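Endo-1,4-beta-Xylanase from Pseudoalteromonas haloplanktis hydrolyses internal beta-1,4 linkages of xylan and is a cold-adapted member of glycoside hydrolase family 8. One contact in two of its structures: PDB 1XWQ (chain A, 1.88 Å), residues R76-S81 and A142-E147, and PDB 1XWT (chain B, 1.30 Å), residues R76-S81 and A142-E147. One frame, after least-squares fit of the local backbone (RMSD 0.15 Å); residues are numbered along the deposited sequences.

Structure 1 (1XWQ); sequences RTQGQS and APDGEE. Engineered in segment 76-81: Gln-78 (natural residue Glu). With XYP (beta-D-xylopyranose), chain C.
Water 1 ties the two helix starts together: it donates to Glu-146 OE1 (2.6 Å), accepts from Ala-142 N and is hydrogen-bonded to Thr-77 OG1. These are the first turns of helices 77-89 and 143-160, running nearly parallel (18°) in the buried interior of the family 8 helical barrel. Thr-77 OG1 also lies 4.1 Å from Ala-142 CB. Chi1 of the engineered Gln-78 is 164°, CG pointing away from the backbone N and lying beside the carbonyl carbon, which carries the amide to the xylose unit: NE2 donates almost straight (178°) to XYP O4 at 2.8 Å, while OE1 accepts from XYP O3 at 2.6 Å. Arg-76 NH1 donates to that same O3. Gln-78 CG stands 4.0 Å from Asp-144 OD2, whose salt bridge is with Arg-284; amide and carboxylate planes are 84° apart.

Structure 2 (1XWT); sequences RTEGQS and APDGEE. It carries 1 engineered substitution outside these segments.
Three groups grip water 3 between the segments: it donates to Glu-146 OE1 (2.7 Å), accepts from Ala-142 N and is hydrogen-bonded to Thr-77 OG1. Thr-77 OG1 also lies 3.9 Å from Ala-142 CB. In Glu-78, CG is anti to the carbonyl carbon (chi1 -81°), and this torsion swings the carboxylate across to Asp-144. There Glu-78 OE2 comes to 2.5 Å from Asp-144 OD1, a very close approach of two acid oxygens. Glu-78 CG stands 3.9 Å from Asp-144 OD2, whose salt bridge is with Arg-284; the two carboxylate planes are 90° apart. Arg-284 also makes a long, weak ion pair with Glu-78 OE2.

Structure 1 against structure 2
Both sugar bonds made by Gln-78(A), NE2 to XYP O4 and OE1 to XYP O3, have no equivalent in structure 2, where no ligand is modelled at that place; the bond from Arg-76(A) NH1 to XYP O3 is absent with them. The bridging water is kept, water 1 and water 3 standing at the same site, and Thr-77(A) and Thr-77(B) keep their place beside it. The CA atoms that can be compared coincide, as do the CB atoms of Gln-78(A) and Glu-78(B), so the divergence starts at chi1: 164° against -81°. Yet NE2 of Gln-78(A) and OE1 of Glu-78(B) end 1.1 Å apart. Gln-78(A) CG lies 4.0 Å from Asp-144(A) OD2, and Glu-78(B) CG 3.9 Å from Asp-144(B) OD2, so this touch is kept. CG, CD and OE1 of Gln-78(A) form the branch that reaches the sugar, and no part of Glu-78(B) takes their place. CG, CD and OE2 of Glu-78(B) turn instead toward the Asp-144(B) carboxylate, OE2 standing 2.1 Å apart from Asp-144(A) OD2 after superposition.

Structure 1 (1XWQ)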
loop_
_atom_site.group_PDB
_atom_site.type_symbol
_atom_site.label_atom_id
_atom_site.label_comp_id
_atom_site.label_asym_id
_atom_site.label_seq_id
_atom_site.Cartn_x
_atom_site.Cartn_y
_atom_site.Cartn_z
ATOM N N ARG A 76 -2.719 8.004 10.625
ATOM C CA ARG A 76 -1.653 7.994 9.616
ATOM C C ARG A 76 -2.186 8.222 8.208
ATOM O O ARG A 76 -3.280 7.761 7.876
ATOM C CB ARG A 76 -0.877 6.674 9.688
ATOM C CG ARG A 76 -0.213 6.466 11.034
ATOM C CD ARG A 76 0.636 5.211 11.176
ATOM N NE ARG A 76 1.212 5.192 12.520
ATOM C CZ ARG A 76 2.353 4.611 12.862
ATOM N NH1 ARG A 76 3.079 3.955 11.963
ATOM N NH2 ARG A 76 2.769 4.682 14.119
ATOM N N THR A 77 -1.411 8.918 7.378
ATOM C CA THR A 77 -1.810 9.151 5.988
ATOM C C THR A 77 -1.868 7.846 5.205
ATOM O O THR A 77 -2.689 7.690 4.307
ATOM C CB THR A 77 -0.879 10.159 5.277
ATOM O OG1 THR A 77 0.496 9.809 5.498
ATOM C CG2 THR A 77 -1.021 11.544 5.894
ATOM N N GLN A 78 -0.980 6.925 5.551
ATOM C CA GLN A 78 -0.958 5.600 4.971
ATOM C C GLN A 78 -2.312 4.874 5.127
ATOM O O GLN A 78 -2.924 4.479 4.128
ATOM C CB GLN A 78 0.200 4.824 5.589
ATOM C CG GLN A 78 0.156 3.360 5.388
ATOM C CD GLN A 78 1.120 2.656 6.296
ATOM O OE1 GLN A 78 0.756 2.267 7.417
ATOM N NE2 GLN A 78 2.365 2.496 5.834
ATOM N N GLY A 79 -2.785 4.731 6.365
ATOM C CA GLY A 79 -4.078 4.110 6.617
ATOM C C GLY A 79 -5.254 4.883 6.039
ATOM O O GLY A 79 -6.200 4.286 5.507
ATOM N N GLN A 80 -5.193 6.211 6.124
ATOM C CA GLN A 80 -6.245 7.075 5.582
ATOM C C GLN A 80 -6.416 6.870 4.079
ATOM O O GLN A 80 -7.531 6.702 3.584
ATOM C CB GLN A 80 -5.923 8.550 5.869
ATOM C CG GLN A 80 -7.123 9.496 5.758
ATOM C CD GLN A 80 -8.078 9.392 6.942
ATOM O OE1 GLN A 80 -7.853 8.613 7.868
ATOM N NE2 GLN A 80 -9.139 10.186 6.918
ATOM N N SER A 81 -5.290 6.867 3.366
ATOM C CA SER A 81 -5.294 6.757 1.917
ATOM C C SER A 81 -5.706 5.355 1.457
ATOM O O SER A 81 -6.418 5.203 0.462
ATOM C CB SER A 81 -3.913 7.123 1.376
ATOM O OG SER A 81 -2.920 6.201 1.784
ATOM N N ALA A 142 4.674 10.767 4.752
ATOM C CA ALA A 142 4.986 9.398 4.363
ATOM C C ALA A 142 4.444 9.252 2.934
ATOM O O ALA A 142 3.252 9.002 2.733
ATOM C CB ALA A 142 4.327 8.403 5.308
ATOM N N PRO A 143 5.318 9.466 1.949
ATOM C CA PRO A 143 4.906 9.630 0.540
ATOM C C PRO A 143 4.031 8.537 -0.092
ATOM O O PRO A 143 3.354 8.869 -1.071
ATOM C CB PRO A 143 6.239 9.769 -0.190
ATOM C CG PRO A 143 7.117 10.397 0.849
ATOM C CD PRO A 143 6.778 9.646 2.110
ATOM N N ASP A 144 4.019 7.308 0.434
ATOM C CA ASP A 144 3.057 6.297 -0.037
ATOM C C ASP A 144 1.603 6.699 0.284
ATOM O O ASP A 144 0.657 6.253 -0.384
ATOM C CB ASP A 144 3.387 4.880 0.490
ATOM C CG ASP A 144 3.359 4.773 2.015
ATOM O OD1 ASP A 144 3.763 5.712 2.725
ATOM O OD2 ASP A 144 2.953 3.757 2.611
ATOM N N GLY A 145 1.436 7.553 1.292
ATOM C CA GLY A 145 0.140 8.141 1.601
ATOM C C GLY A 145 -0.361 9.020 0.461
ATOM O O GLY A 145 -1.443 8.803 -0.079
ATOM N N GLU A 146 0.442 10.013 0.090
ATOM C CA GLU A 146 0.106 10.893 -1.029
ATOM C C GLU A 146 -0.137 10.105 -2.323
ATOM O O GLU A 146 -1.082 10.400 -3.063
ATOM C CB GLU A 146 1.204 11.953 -1.222
ATOM C CG GLU A 146 1.119 13.110 -0.226
ATOM C CD GLU A 146 1.913 12.877 1.059
ATOM O OE1 GLU A 146 2.177 11.711 1.416
ATOM O OE2 GLU A 146 2.279 13.866 1.720
ATOM N N GLU A 147 0.702 9.100 -2.586
ATOM C CA GLU A 147 0.521 8.228 -3.754
ATOM C C GLU A 147 -0.874 7.609 -3.798
ATOM O O GLU A 147 -1.562 7.671 -4.815
ATOM C CB GLU A 147 1.576 7.122 -3.780
ATOM C CG GLU A 147 2.956 7.607 -4.178
ATOM C CD GLU A 147 3.961 6.476 -4.288
ATOM O OE1 GLU A 147 3.983 5.591 -3.393
ATOM O OE2 GLU A 147 4.724 6.482 -5.272
HETATM C C1 XYP C . 3.555 -0.540 11.039
HETATM C C2 XYP C . 2.900 0.799 10.832
HETATM C C3 XYP C . 2.955 1.249 9.376
HETATM C C4 XYP C . 4.345 1.061 8.767
HETATM C C5 XYP C . 4.841 -0.345 9.091
HETATM O O2 XYP C . 1.556 0.730 11.247
HETATM O O3 XYP C . 2.554 2.601 9.331
HETATM O O4 XYP C . 4.323 1.240 7.364
HETATM O O5 XYP C . 4.805 -0.553 10.497
HETATM O O HOH W 1 1.971 11.586 4.020
HETATM O O HOH W 2 -0.777 4.522 1.702
#

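Structure 2 (1XWT)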
loop_
_atom_site.group_PDB
_atom_site.type_symbol
_atom_site.label_atom_id
_atom_site.label_comp_id
_atom_site.label_asym_id
_atom_site.label_seq_id
_atom_site.Cartn_x
_atom_site.Cartn_y
_atom_site.Cartn_z
ATOM N N ARG B 76 -2.773 8.092 10.795
ATOM C CA ARG B 76 -1.685 8.082 9.803
ATOM C C ARG B 76 -2.209 8.267 8.373
ATOM O O ARG B 76 -3.321 7.857 8.026
ATOM C CB ARG B 76 -0.903 6.773 9.921
ATOM C CG ARG B 76 -0.239 6.638 11.291
ATOM C CD ARG B 76 0.481 5.328 11.556
ATOM N NE ARG B 76 0.954 5.358 12.937
ATOM C CZ ARG B 76 2.081 4.814 13.377
ATOM N NH1 ARG B 76 2.875 4.114 12.570
ATOM N NH2 ARG B 76 2.403 4.995 14.645
ATOM N N THR B 77 -1.389 8.876 7.525
ATOM C CA THR B 77 -1.763 9.076 6.123
ATOM C C THR B 77 -1.837 7.775 5.323
ATOM O O THR B 77 -2.683 7.648 4.431
ATOM C CB THR B 77 -0.861 10.066 5.416
ATOM O OG1 THR B 77 0.509 9.704 5.606
ATOM C CG2 THR B 77 -1.072 11.478 5.955
ATOM N N GLU B 78 -0.994 6.799 5.635
ATOM C CA GLU B 78 -1.070 5.534 4.940
ATOM C C GLU B 78 -2.441 4.899 5.176
ATOM O O GLU B 78 -3.155 4.597 4.239
ATOM C CB GLU B 78 0.062 4.598 5.362
ATOM C CG GLU B 78 1.362 4.918 4.637
ATOM C CD GLU B 78 2.592 4.202 5.158
ATOM O OE1 GLU B 78 2.510 3.502 6.190
ATOM O OE2 GLU B 78 3.681 4.341 4.535
ATOM N N GLY B 79 -2.840 4.728 6.427
ATOM C CA GLY B 79 -4.132 4.112 6.724
ATOM C C GLY B 79 -5.307 4.865 6.115
ATOM O O GLY B 79 -6.257 4.261 5.617
ATOM N N GLN B 80 -5.258 6.190 6.189
ATOM C CA GLN B 80 -6.302 7.048 5.631
ATOM C C GLN B 80 -6.453 6.819 4.105
ATOM O O GLN B 80 -7.583 6.646 3.579
ATOM C CB GLN B 80 -5.993 8.519 5.952
ATOM C CG GLN B 80 -7.161 9.471 5.808
ATOM C CD GLN B 80 -8.130 9.431 6.985
ATOM O OE1 GLN B 80 -7.946 8.644 7.924
ATOM N NE2 GLN B 80 -9.163 10.277 6.941
ATOM N N SER B 81 -5.320 6.836 3.395
ATOM C CA SER B 81 -5.310 6.704 1.935
ATOM C C SER B 81 -5.709 5.287 1.499
ATOM O O SER B 81 -6.371 5.103 0.483
ATOM C CB SER B 81 -3.934 7.105 1.371
ATOM O OG SER B 81 -2.918 6.152 1.703
ATOM N N ALA B 142 4.652 10.697 4.791
ATOM C CA ALA B 142 4.941 9.289 4.439
ATOM C C ALA B 142 4.487 9.174 2.969
ATOM O O ALA B 142 3.292 8.971 2.725
ATOM C CB ALA B 142 4.162 8.337 5.341
ATOM N N PRO B 143 5.402 9.408 2.010
ATOM C CA PRO B 143 4.983 9.677 0.614
ATOM C C PRO B 143 4.124 8.642 -0.093
ATOM O O PRO B 143 3.450 9.031 -1.053
ATOM C CB PRO B 143 6.309 9.887 -0.113
ATOM C CG PRO B 143 7.169 10.548 0.989
ATOM C CD PRO B 143 6.821 9.775 2.235
ATOM N N ASP B 144 4.101 7.374 0.317
ATOM C CA ASP B 144 3.114 6.463 -0.303
ATOM C C ASP B 144 1.666 6.827 0.055
ATOM O O ASP B 144 0.748 6.414 -0.641
ATOM C CB ASP B 144 3.431 4.995 -0.075
ATOM C CG ASP B 144 3.342 4.550 1.345
ATOM O OD1 ASP B 144 3.616 5.343 2.299
ATOM O OD2 ASP B 144 3.066 3.350 1.547
ATOM N N GLY B 145 1.452 7.563 1.140
ATOM C CA GLY B 145 0.140 8.094 1.452
ATOM C C GLY B 145 -0.358 9.017 0.347
ATOM O O GLY B 145 -1.445 8.817 -0.200
ATOM N N GLU B 146 0.459 10.006 -0.006
ATOM C CA GLU B 146 0.116 10.874 -1.118
ATOM C C GLU B 146 -0.112 10.078 -2.422
ATOM O O GLU B 146 -0.989 10.422 -3.201
ATOM C CB GLU B 146 1.208 11.952 -1.337
ATOM C CG GLU B 146 1.219 13.107 -0.323
ATOM C CD GLU B 146 1.968 12.853 0.982
ATOM O OE1 GLU B 146 2.215 11.669 1.336
ATOM O OE2 GLU B 146 2.306 13.862 1.646
ATOM N N GLU B 147 0.726 9.071 -2.695
ATOM C CA GLU B 147 0.540 8.264 -3.885
ATOM C C GLU B 147 -0.824 7.610 -3.913
ATOM O O GLU B 147 -1.515 7.641 -4.939
ATOM C CB GLU B 147 1.631 7.190 -3.996
ATOM C CG GLU B 147 3.036 7.743 -4.191
ATOM C CD GLU B 147 4.090 6.668 -4.352
ATOM O OE1 GLU B 147 4.099 5.720 -3.520
ATOM O OE2 GLU B 147 4.867 6.709 -5.330
HETATM O O HOH W 3 2.013 11.506 4.062
#